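Local coordinates for protein dioxygenase (Pseudomonas brassicacearum, PDB 5V2D) that probably cleaves the central double bond of lignostilbenes with molecular oxygen at an iron centre, at residues Thr142-His147 / His495-Pro500; Leu152-Asp157 / Ala187-Asp192; Phe62-Pro67 / Arg491-Gly496. One frame throughout, in Å; residues are numbered along the deposited sequence.

Contact 1: Thr142-His147 / His495-Pro500. With FE (Fe (III) ion), chain E.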
loop_
_atom_site.group_PDB
_atom_site.type_symbol
_atom_site.label_atom_id
_atom_site.label_comp_id
_atom_site.label_asym_id
_atom_site.label_seq_id
_atom_site.Cartn_x
_atom_site.Cartn_y
_atom_site.Cartn_z
ATOM N N THR A 142 -5.907 0.719 3.319
ATOM C CA THR A 142 -4.593 0.447 2.750
ATOM C C THR A 142 -4.550 0.391 1.253
ATOM O O THR A 142 -3.632 0.991 0.627
ATOM C CB THR A 142 -3.981 -0.811 3.396
ATOM O OG1 THR A 142 -3.840 -0.568 4.793
ATOM C CG2 THR A 142 -2.616 -1.120 2.861
ATOM N N SER A 143 -5.506 -0.300 0.625
ATOM C CA SER A 143 -5.567 -0.326 -0.829
ATOM C C SER A 143 -6.967 -0.309 -1.323
ATOM O O SER A 143 -7.918 -0.563 -0.606
ATOM C CB SER A 143 -4.958 -1.635 -1.401
ATOM O OG SER A 143 -3.588 -1.760 -1.058
ATOM N N VAL A 144 -7.096 -0.063 -2.630
ATOM C CA VAL A 144 -8.360 -0.152 -3.327
ATOM C C VAL A 144 -8.152 -0.905 -4.612
ATOM O O VAL A 144 -7.096 -0.793 -5.236
ATOM C CB VAL A 144 -8.995 1.242 -3.566
ATOM C CG1 VAL A 144 -9.604 1.811 -2.306
ATOM C CG2 VAL A 144 -7.973 2.241 -4.117
ATOM N N ILE A 145 -9.133 -1.709 -5.016
ATOM C CA ILE A 145 -9.066 -2.404 -6.304
ATOM C C ILE A 145 -10.462 -2.674 -6.813
ATOM O O ILE A 145 -11.340 -2.981 -6.021
ATOM C CB ILE A 145 -8.265 -3.720 -6.179
ATOM C CG1 ILE A 145 -7.754 -4.153 -7.512
ATOM C CG2 ILE A 145 -9.086 -4.859 -5.538
ATOM C CD1 ILE A 145 -6.803 -5.313 -7.447
ATOM N N PRO A 146 -10.701 -2.521 -8.130
ATOM C CA PRO A 146 -12.016 -2.917 -8.672
ATOM C C PRO A 146 -12.129 -4.425 -8.766
ATOM O O PRO A 146 -11.205 -5.088 -9.169
ATOM C CB PRO A 146 -12.029 -2.334 -10.134
ATOM C CG PRO A 146 -10.875 -1.446 -10.191
ATOM C CD PRO A 146 -9.859 -1.988 -9.194
ATOM N N HIS A 147 -13.283 -4.949 -8.397
ATOM C CA HIS A 147 -13.516 -6.410 -8.512
ATOM C C HIS A 147 -15.028 -6.668 -8.534
ATOM O O HIS A 147 -15.783 -6.191 -7.694
ATOM C CB HIS A 147 -12.836 -7.170 -7.363
ATOM C CG HIS A 147 -13.300 -8.592 -7.240
ATOM N ND1 HIS A 147 -12.901 -9.567 -8.141
ATOM C CD2 HIS A 147 -14.174 -9.178 -6.376
ATOM C CE1 HIS A 147 -13.471 -10.719 -7.791
ATOM N NE2 HIS A 147 -14.253 -10.518 -6.734
ATOM N N HIS A 495 -2.257 3.088 -0.926
ATOM C CA HIS A 495 -2.241 2.587 -2.298
ATOM C C HIS A 495 -3.414 2.968 -3.157
ATOM O O HIS A 495 -4.466 3.307 -2.633
ATOM C CB HIS A 495 -2.104 1.048 -2.293
ATOM C CG HIS A 495 -0.881 0.617 -1.599
ATOM N ND1 HIS A 495 0.386 0.786 -2.166
ATOM C CD2 HIS A 495 -0.696 -0.014 -0.395
ATOM C CE1 HIS A 495 1.290 0.266 -1.331
ATOM N NE2 HIS A 495 0.662 -0.216 -0.256
ATOM N N GLY A 496 -3.195 2.991 -4.465
ATOM C CA GLY A 496 -4.261 3.342 -5.402
ATOM C C GLY A 496 -4.280 2.444 -6.601
ATOM O O GLY A 496 -3.450 1.484 -6.734
ATOM N N CYS A 497 -5.193 2.721 -7.524
ATOM C CA CYS A 497 -5.285 1.855 -8.735
ATOM C C CYS A 497 -5.952 2.658 -9.823
ATOM O O CYS A 497 -6.645 3.675 -9.575
ATOM C CB CYS A 497 -6.105 0.608 -8.486
ATOM S SG CYS A 497 -7.851 0.949 -8.113
ATOM N N TRP A 498 -5.695 2.235 -11.060
ATOM C CA TRP A 498 -6.363 2.796 -12.220
ATOM C C TRP A 498 -7.455 1.846 -12.713
ATOM O O TRP A 498 -7.153 0.679 -12.962
ATOM C CB TRP A 498 -5.293 2.970 -13.353
ATOM C CG TRP A 498 -5.970 3.443 -14.676
ATOM C CD1 TRP A 498 -5.986 2.787 -15.851
ATOM C CD2 TRP A 498 -6.611 4.689 -14.878
ATOM N NE1 TRP A 498 -6.609 3.519 -16.769
ATOM C CE2 TRP A 498 -7.015 4.708 -16.216
ATOM C CE3 TRP A 498 -6.880 5.779 -14.063
ATOM C CZ2 TRP A 498 -7.663 5.791 -16.800
ATOM C CZ3 TRP A 498 -7.540 6.862 -14.634
ATOM C CH2 TRP A 498 -7.907 6.871 -16.003
ATOM N N ALA A 499 -8.654 2.353 -12.911
ATOM C CA ALA A 499 -9.797 1.559 -13.404
ATOM C C ALA A 499 -10.191 2.064 -14.788
ATOM O O ALA A 499 -10.791 3.141 -14.885
ATOM C CB ALA A 499 -10.994 1.737 -12.472
ATOM N N PRO A 500 -9.768 1.385 -15.849
ATOM C CA PRO A 500 -9.970 1.912 -17.210
ATOM C C PRO A 500 -11.466 2.075 -17.520
ATOM O O PRO A 500 -12.263 1.280 -17.071
ATOM C CB PRO A 500 -9.404 0.805 -18.133
ATOM C CG PRO A 500 -8.470 0.039 -17.294
ATOM C CD PRO A 500 -8.992 0.124 -15.846
HETATM FE FE FE E . 1.388 -1.746 1.013
HETATM O O HOH W 1 -4.547 -0.213 -4.394
HETATM O O HOH W 2 1.539 -0.288 2.465
#

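Contact 2: Leu152-Asp157 / Ala187-Asp192. With FE (Fe (III) ion), chain E.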
loop_
_atom_site.group_PDB
_atom_site.type_symbol
_atom_site.label_atom_id
_atom_site.label_comp_id
_atom_site.label_asym_id
_atom_site.label_seq_id
_atom_site.Cartn_x
_atom_site.Cartn_y
_atom_site.Cartn_z
ATOM N N LEU A 152 -13.204 -2.499 -3.967
ATOM C CA LEU A 152 -12.847 -3.073 -2.667
ATOM C C LEU A 152 -11.849 -2.156 -1.986
ATOM O O LEU A 152 -10.856 -1.753 -2.614
ATOM C CB LEU A 152 -12.208 -4.405 -2.829
ATOM C CG LEU A 152 -13.168 -5.480 -3.401
ATOM C CD1 LEU A 152 -12.361 -6.772 -3.513
ATOM C CD2 LEU A 152 -14.448 -5.614 -2.599
ATOM N N ALA A 153 -12.154 -1.756 -0.793
ATOM C CA ALA A 153 -11.244 -1.043 0.102
ATOM C C ALA A 153 -10.742 -2.059 1.103
ATOM O O ALA A 153 -11.521 -2.748 1.802
ATOM C CB ALA A 153 -11.947 0.090 0.837
ATOM N N LEU A 154 -9.430 -2.231 1.133
ATOM C CA LEU A 154 -8.813 -3.373 1.774
ATOM C C LEU A 154 -7.875 -2.952 2.930
ATOM O O LEU A 154 -7.145 -1.957 2.850
ATOM C CB LEU A 154 -8.017 -4.154 0.790
ATOM C CG LEU A 154 -8.790 -4.599 -0.458
ATOM C CD1 LEU A 154 -8.084 -4.031 -1.713
ATOM C CD2 LEU A 154 -8.789 -6.115 -0.517
ATOM N N LYS A 155 -7.826 -3.829 3.923
ATOM C CA LYS A 155 -6.832 -3.760 4.922
ATOM C C LYS A 155 -6.642 -5.170 5.511
ATOM O O LYS A 155 -7.575 -5.856 5.740
ATOM C CB LYS A 155 -7.386 -2.836 5.924
ATOM C CG LYS A 155 -6.872 -2.825 7.260
ATOM C CD LYS A 155 -5.673 -2.225 7.429
ATOM C CE LYS A 155 -5.662 -1.614 8.845
ATOM N NZ LYS A 155 -4.279 -0.982 8.819
ATOM N N GLU A 156 -5.398 -5.515 5.733
ATOM C CA GLU A 156 -4.976 -6.901 5.893
ATOM C C GLU A 156 -5.374 -7.561 7.206
ATOM O O GLU A 156 -5.053 -8.740 7.422
ATOM C CB GLU A 156 -3.456 -7.031 5.706
ATOM C CG GLU A 156 -2.627 -6.388 6.858
ATOM C CD GLU A 156 -1.195 -6.075 6.385
ATOM O OE1 GLU A 156 -1.052 -5.393 5.342
ATOM O OE2 GLU A 156 -0.214 -6.513 7.046
ATOM N N ASP A 157 -6.069 -6.849 8.071
ATOM C CA ASP A 157 -6.579 -7.399 9.357
ATOM C C ASP A 157 -8.002 -7.896 9.253
ATOM O O ASP A 157 -8.550 -8.340 10.229
ATOM C CB ASP A 157 -6.482 -6.380 10.496
ATOM C CG ASP A 157 -7.322 -5.149 10.289
ATOM O OD1 ASP A 157 -7.835 -4.917 9.144
ATOM O OD2 ASP A 157 -7.449 -4.344 11.305
ATOM N N ALA A 187 -4.322 -6.672 1.776
ATOM C CA ALA A 187 -4.521 -5.397 1.075
ATOM C C ALA A 187 -3.650 -5.341 -0.191
ATOM O O ALA A 187 -3.640 -4.316 -0.847
ATOM C CB ALA A 187 -4.191 -4.248 2.013
ATOM N N HIS A 188 -2.932 -6.407 -0.554
ATOM C CA HIS A 188 -2.161 -6.419 -1.783
ATOM C C HIS A 188 -2.561 -7.527 -2.771
ATOM O O HIS A 188 -1.695 -8.264 -3.225
ATOM C CB HIS A 188 -0.681 -6.441 -1.486
ATOM C CG HIS A 188 -0.174 -5.082 -1.158
ATOM N ND1 HIS A 188 -0.106 -4.123 -2.137
ATOM C CD2 HIS A 188 0.233 -4.497 -0.010
ATOM C CE1 HIS A 188 0.305 -2.981 -1.581
ATOM N NE2 HIS A 188 0.560 -3.195 -0.307
ATOM N N PRO A 189 -3.850 -7.627 -3.098
ATOM C CA PRO A 189 -4.234 -8.535 -4.135
ATOM C C PRO A 189 -3.728 -8.037 -5.467
ATOM O O PRO A 189 -3.393 -6.813 -5.582
ATOM C CB PRO A 189 -5.756 -8.466 -4.092
ATOM C CG PRO A 189 -6.070 -7.057 -3.719
ATOM C CD PRO A 189 -4.958 -6.732 -2.705
ATOM N N LYS A 190 -3.633 -8.932 -6.437
ATOM C CA LYS A 190 -3.221 -8.551 -7.804
ATOM C C LYS A 190 -4.316 -8.966 -8.767
ATOM O O LYS A 190 -5.009 -9.949 -8.523
ATOM C CB LYS A 190 -1.999 -9.338 -8.214
ATOM C CG LYS A 190 -0.827 -9.479 -7.279
ATOM C CD LYS A 190 -0.189 -8.185 -7.046
ATOM C CE LYS A 190 0.969 -8.406 -6.069
ATOM N NZ LYS A 190 1.206 -7.151 -5.334
ATOM N N LEU A 191 -4.438 -8.260 -9.866
ATOM C CA LEU A 191 -5.278 -8.708 -11.034
ATOM C C LEU A 191 -4.428 -9.358 -12.096
ATOM O O LEU A 191 -3.415 -8.802 -12.599
ATOM C CB LEU A 191 -5.942 -7.528 -11.711
ATOM C CG LEU A 191 -6.954 -6.807 -10.859
ATOM C CD1 LEU A 191 -7.407 -5.569 -11.697
ATOM C CD2 LEU A 191 -8.117 -7.760 -10.446
ATOM N N ASP A 192 -4.794 -10.563 -12.419
ATOM C CA ASP A 192 -4.090 -11.336 -13.455
ATOM C C ASP A 192 -4.463 -10.703 -14.796
ATOM O O ASP A 192 -5.614 -10.619 -15.128
ATOM C CB ASP A 192 -4.562 -12.791 -13.453
ATOM C CG ASP A 192 -3.802 -13.653 -14.483
ATOM O OD1 ASP A 192 -3.909 -13.485 -15.659
ATOM O OD2 ASP A 192 -2.947 -14.401 -14.165
HETATM FE FE FE E . 1.388 -1.746 1.013
HETATM O O HOH W 3 -1.552 -6.477 2.934
HETATM O O HOH W 2 1.539 -0.288 2.465
#

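Contact 3: Phe62-Pro67 / Arg491-Gly496. With FE (Fe (III) ion), chain E.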
loop_
_atom_site.group_PDB
_atom_site.type_symbol
_atom_site.label_atom_id
_atom_site.label_comp_id
_atom_site.label_asym_id
_atom_site.label_seq_id
_atom_site.Cartn_x
_atom_site.Cartn_y
_atom_site.Cartn_z
ATOM N N PHE A 62 -8.973 7.083 -11.292
ATOM C CA PHE A 62 -7.840 6.823 -10.408
ATOM C C PHE A 62 -8.424 6.798 -8.991
ATOM O O PHE A 62 -8.858 7.864 -8.485
ATOM C CB PHE A 62 -6.825 7.943 -10.532
ATOM C CG PHE A 62 -5.665 7.870 -9.581
ATOM C CD1 PHE A 62 -5.258 6.693 -8.980
ATOM C CD2 PHE A 62 -4.957 8.987 -9.280
ATOM C CE1 PHE A 62 -4.167 6.640 -8.135
ATOM C CE2 PHE A 62 -3.857 8.944 -8.431
ATOM C CZ PHE A 62 -3.445 7.771 -7.873
ATOM N N TYR A 63 -8.460 5.633 -8.362
ATOM C CA TYR A 63 -8.919 5.509 -6.988
ATOM C C TYR A 63 -7.684 5.446 -6.088
ATOM O O TYR A 63 -6.681 4.821 -6.431
ATOM C CB TYR A 63 -9.712 4.227 -6.765
ATOM C CG TYR A 63 -10.961 4.143 -7.594
ATOM C CD1 TYR A 63 -12.147 4.807 -7.143
ATOM C CD2 TYR A 63 -11.030 3.428 -8.728
ATOM C CE1 TYR A 63 -13.330 4.695 -7.866
ATOM C CE2 TYR A 63 -12.192 3.326 -9.445
ATOM C CZ TYR A 63 -13.341 3.933 -9.011
ATOM O OH TYR A 63 -14.487 3.841 -9.737
ATOM N N GLN A 64 -7.766 6.061 -4.941
ATOM C CA GLN A 64 -6.687 5.981 -3.969
ATOM C C GLN A 64 -7.304 5.968 -2.554
ATOM O O GLN A 64 -8.342 6.586 -2.355
ATOM C CB GLN A 64 -5.733 7.156 -4.158
ATOM C CG GLN A 64 -4.406 6.801 -3.399
ATOM C CD GLN A 64 -3.106 7.544 -3.788
ATOM O OE1 GLN A 64 -3.063 8.737 -4.263
ATOM N NE2 GLN A 64 -2.029 6.860 -3.511
ATOM N N VAL A 65 -6.679 5.283 -1.604
ATOM C CA VAL A 65 -7.175 5.367 -0.225
ATOM C C VAL A 65 -6.089 5.947 0.666
ATOM O O VAL A 65 -4.889 5.599 0.540
ATOM C CB VAL A 65 -7.699 4.021 0.275
ATOM C CG1 VAL A 65 -6.617 2.929 0.282
ATOM C CG2 VAL A 65 -8.366 4.121 1.626
ATOM N N ALA A 66 -6.513 6.839 1.544
ATOM C CA ALA A 66 -5.688 7.414 2.555
ATOM C C ALA A 66 -6.229 7.133 3.969
ATOM O O ALA A 66 -7.358 7.417 4.237
ATOM C CB ALA A 66 -5.601 8.899 2.377
ATOM N N PRO A 67 -5.342 6.767 4.872
ATOM C CA PRO A 67 -5.698 6.883 6.278
ATOM C C PRO A 67 -5.958 8.335 6.620
ATOM O O PRO A 67 -5.177 9.202 6.220
ATOM C CB PRO A 67 -4.456 6.351 7.008
ATOM C CG PRO A 67 -3.702 5.596 5.989
ATOM C CD PRO A 67 -3.964 6.275 4.681
ATOM N N ARG A 491 -4.220 14.666 2.166
ATOM C CA ARG A 491 -3.309 14.003 3.130
ATOM C C ARG A 491 -2.531 12.881 2.415
ATOM O O ARG A 491 -2.971 12.308 1.436
ATOM C CB ARG A 491 -4.131 13.421 4.278
ATOM C CG ARG A 491 -3.341 13.015 5.472
ATOM C CD ARG A 491 -4.309 12.699 6.645
ATOM N NE ARG A 491 -3.534 12.631 7.905
ATOM C CZ ARG A 491 -3.231 11.512 8.580
ATOM N NH1 ARG A 491 -2.500 11.622 9.696
ATOM N NH2 ARG A 491 -3.611 10.277 8.182
ATOM N N MET A 492 -1.395 12.547 2.957
ATOM C CA MET A 492 -0.630 11.389 2.458
ATOM C C MET A 492 -1.510 10.188 2.425
ATOM O O MET A 492 -2.296 9.991 3.344
ATOM C CB MET A 492 0.645 11.190 3.283
ATOM C CG MET A 492 1.533 10.054 2.857
ATOM S SD MET A 492 2.131 10.368 1.176
ATOM C CE MET A 492 3.125 8.955 0.855
ATOM N N SER A 493 -1.366 9.374 1.391
ATOM C CA SER A 493 -2.183 8.230 1.130
ATOM C C SER A 493 -1.361 6.958 1.226
ATOM O O SER A 493 -0.098 6.954 1.381
ATOM C CB SER A 493 -2.860 8.308 -0.246
ATOM O OG SER A 493 -3.538 9.587 -0.417
ATOM N N LEU A 494 -2.050 5.864 1.084
ATOM C CA LEU A 494 -1.426 4.605 0.830
ATOM C C LEU A 494 -1.665 4.220 -0.633
ATOM O O LEU A 494 -1.276 4.996 -1.528
ATOM C CB LEU A 494 -1.854 3.592 1.885
ATOM C CG LEU A 494 -1.230 3.768 3.259
ATOM C CD1 LEU A 494 -1.886 2.818 4.320
ATOM C CD2 LEU A 494 0.275 3.632 3.261
ATOM N N HIS A 495 -2.257 3.088 -0.926
ATOM C CA HIS A 495 -2.241 2.587 -2.298
ATOM C C HIS A 495 -3.414 2.968 -3.157
ATOM O O HIS A 495 -4.466 3.307 -2.633
ATOM C CB HIS A 495 -2.104 1.048 -2.293
ATOM C CG HIS A 495 -0.881 0.617 -1.599
ATOM N ND1 HIS A 495 0.386 0.786 -2.166
ATOM C CD2 HIS A 495 -0.696 -0.014 -0.395
ATOM C CE1 HIS A 495 1.290 0.266 -1.331
ATOM N NE2 HIS A 495 0.662 -0.216 -0.256
ATOM N N GLY A 496 -3.195 2.991 -4.465
ATOM C CA GLY A 496 -4.261 3.342 -5.402
ATOM C C GLY A 496 -4.280 2.444 -6.601
ATOM O O GLY A 496 -3.450 1.484 -6.734
HETATM FE FE FE E . 1.388 -1.746 1.013
HETATM O O HOH W 2 1.539 -0.288 2.465
#

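Contact 1: Thr142-His147 / His495-Pro500
His495 and Thr142 supply the backbone bond of this contact: the N-H of His495 gives a hydrogen bond to Thr142 O, 2.9 Å from N to O and bent only modestly, at 157°. Further along, a water accepts from Val144 N at 3.1 Å and donates weakly to Gly496 O, filling in between two strands that do not pair directly there. His495 also carries the metal: its NE2 coordinates the iron(III) ion at 2.1 Å, while ND1 on the other side of the ring bonds Glu437, so the imidazole is fixed in rotation. Thr142 CG2 lies at the edge of that ring, in its plane, 3.9 Å from CD2. Ser143 OG, hydrogen-bonded to Ala187 O, only packs on the histidine, obliquely, 3.4 Å from His495 CB. The rest is apolar. With SG between its backbone N and carbonyl carbon (chi1 64°), Cys497 turns its sulfur to Pro146 CD at 3.7 Å, and Pro146 CG meets Ala499 CB at 3.9 Å. Strands 143-147 and 496-500 run in nearly the same direction, 21° apart, but are edge strands of different sheets: the first pairs with strand 150-154, the second with strand 60-67, whose Tyr63 and Val65 pack on Val144.

Contact 2: Leu152-Asp157 / Ala187-Asp192
Leu154 and Ala187 meet beside the iron site, where strand 150-154 gives way to a loop and the chain before strand 190-191 delivers the metal ligand His188. The direct contact is apolar. Leu154 CB lies 3.7 Å from Ala187 CA and 4.0 Å from Ala187 CB. The methyl of Ala187, CB, also lies 4.0 Å from Lys155 CA. Further out, the side chains of Leu154 and Pro189 reach toward each other, Leu154 CD1 4.2 Å from Pro189 CG.

The polar link runs through one water. It accepts from Ala187 N at 3.0 Å and donates to Glu156 OE1 at 2.7 Å, so the amide just ahead of His188 is tied to a buried carboxylate. Glu156 has its CG between the backbone N and the carbonyl carbon (chi1 70°) and then runs on extended, which carries the carboxylate past Ala187. There OE1 also takes a hydrogen bond with His239 ND1 and OE2 one with Tyr203 OH; Glu156 is thus a second-shell residue that orients another iron ligand.

His188 coordinates the iron(III) ion through NE2 at 2.1 Å. Together with His239, His304 and His495 it makes the four-histidine iron centre, with second-shell glutamates, that is the hallmark of the carotenoid cleavage oxygenases.

Contact 3: Phe62-Pro67 / Arg491-Gly496
Gln64 and Gly496 form an antiparallel, non-hydrogen-bonded pair with their CA atoms 3.9 Å apart, at the point where the loop 491-495 runs into strand 496-500 beside strand 60-67. Two backbone bonds flank it on the loop side: Val65 N gives to His495 O at 3.1 Å, nearly straight at 167°, and Leu494 N gives to Val65 O at 2.9 Å.

Gln64 then reaches across with its side chain. Its CG is anti to the backbone N (chi1 -164°) and the chain stays extended, so the amide passes over Ser493 CB, 3.6 Å from CD, and NE2 donates to Leu494 O at 2.8 Å. That bond is bent at the hydrogen, to 133°, and the oxygen also stands out of the amide plane. An alanine at this position would leave Leu494 O without this donor and is likely to let the loop just ahead of the iron ligand His495 shift.

At the far end Arg491, extended from CG to NE, donates from NH2 to Pro67 O at 2.7 Å; the oxygen lies in the guanidinium plane, yet the nitrogen stands well above the carbonyl plane. NH1 bonds Tyr36 O. Pro67 CG and Leu494 CD1, 3.7 Å apart, belong to side chains that cross at about a right angle.

All four bonds across the contact end on main-chain carbonyls, two of them reached by side-chain donors, so the buried, irregular loop is held to the strand by backbone and side chains together, although Met492 O is left in the interior with no partner in the model.

Overall arrangement
Contacts 1 and 3 share His495 and Gly496, with centres about 9 Å apart: strands 60-67 and 496-500 are neighbours in one sheet, joined further by Cys497 N and Tyr63 O at 2.8 Å. Contact 2 lies about 9 Å from contact 1 and about 13 Å from contact 3, centre to centre. Strands 143-147 and 150-154 link contacts 1 and 2 within a second sheet, and Ser143 OG sits 2.6 Å from Ala187 O, a probable hydrogen bond. All three converge on the iron, where His188 NE2 and His495 NE2 are 3.0 Å apart. The seven sheets fit the family's seven-bladed beta-propeller, its metal near the middle.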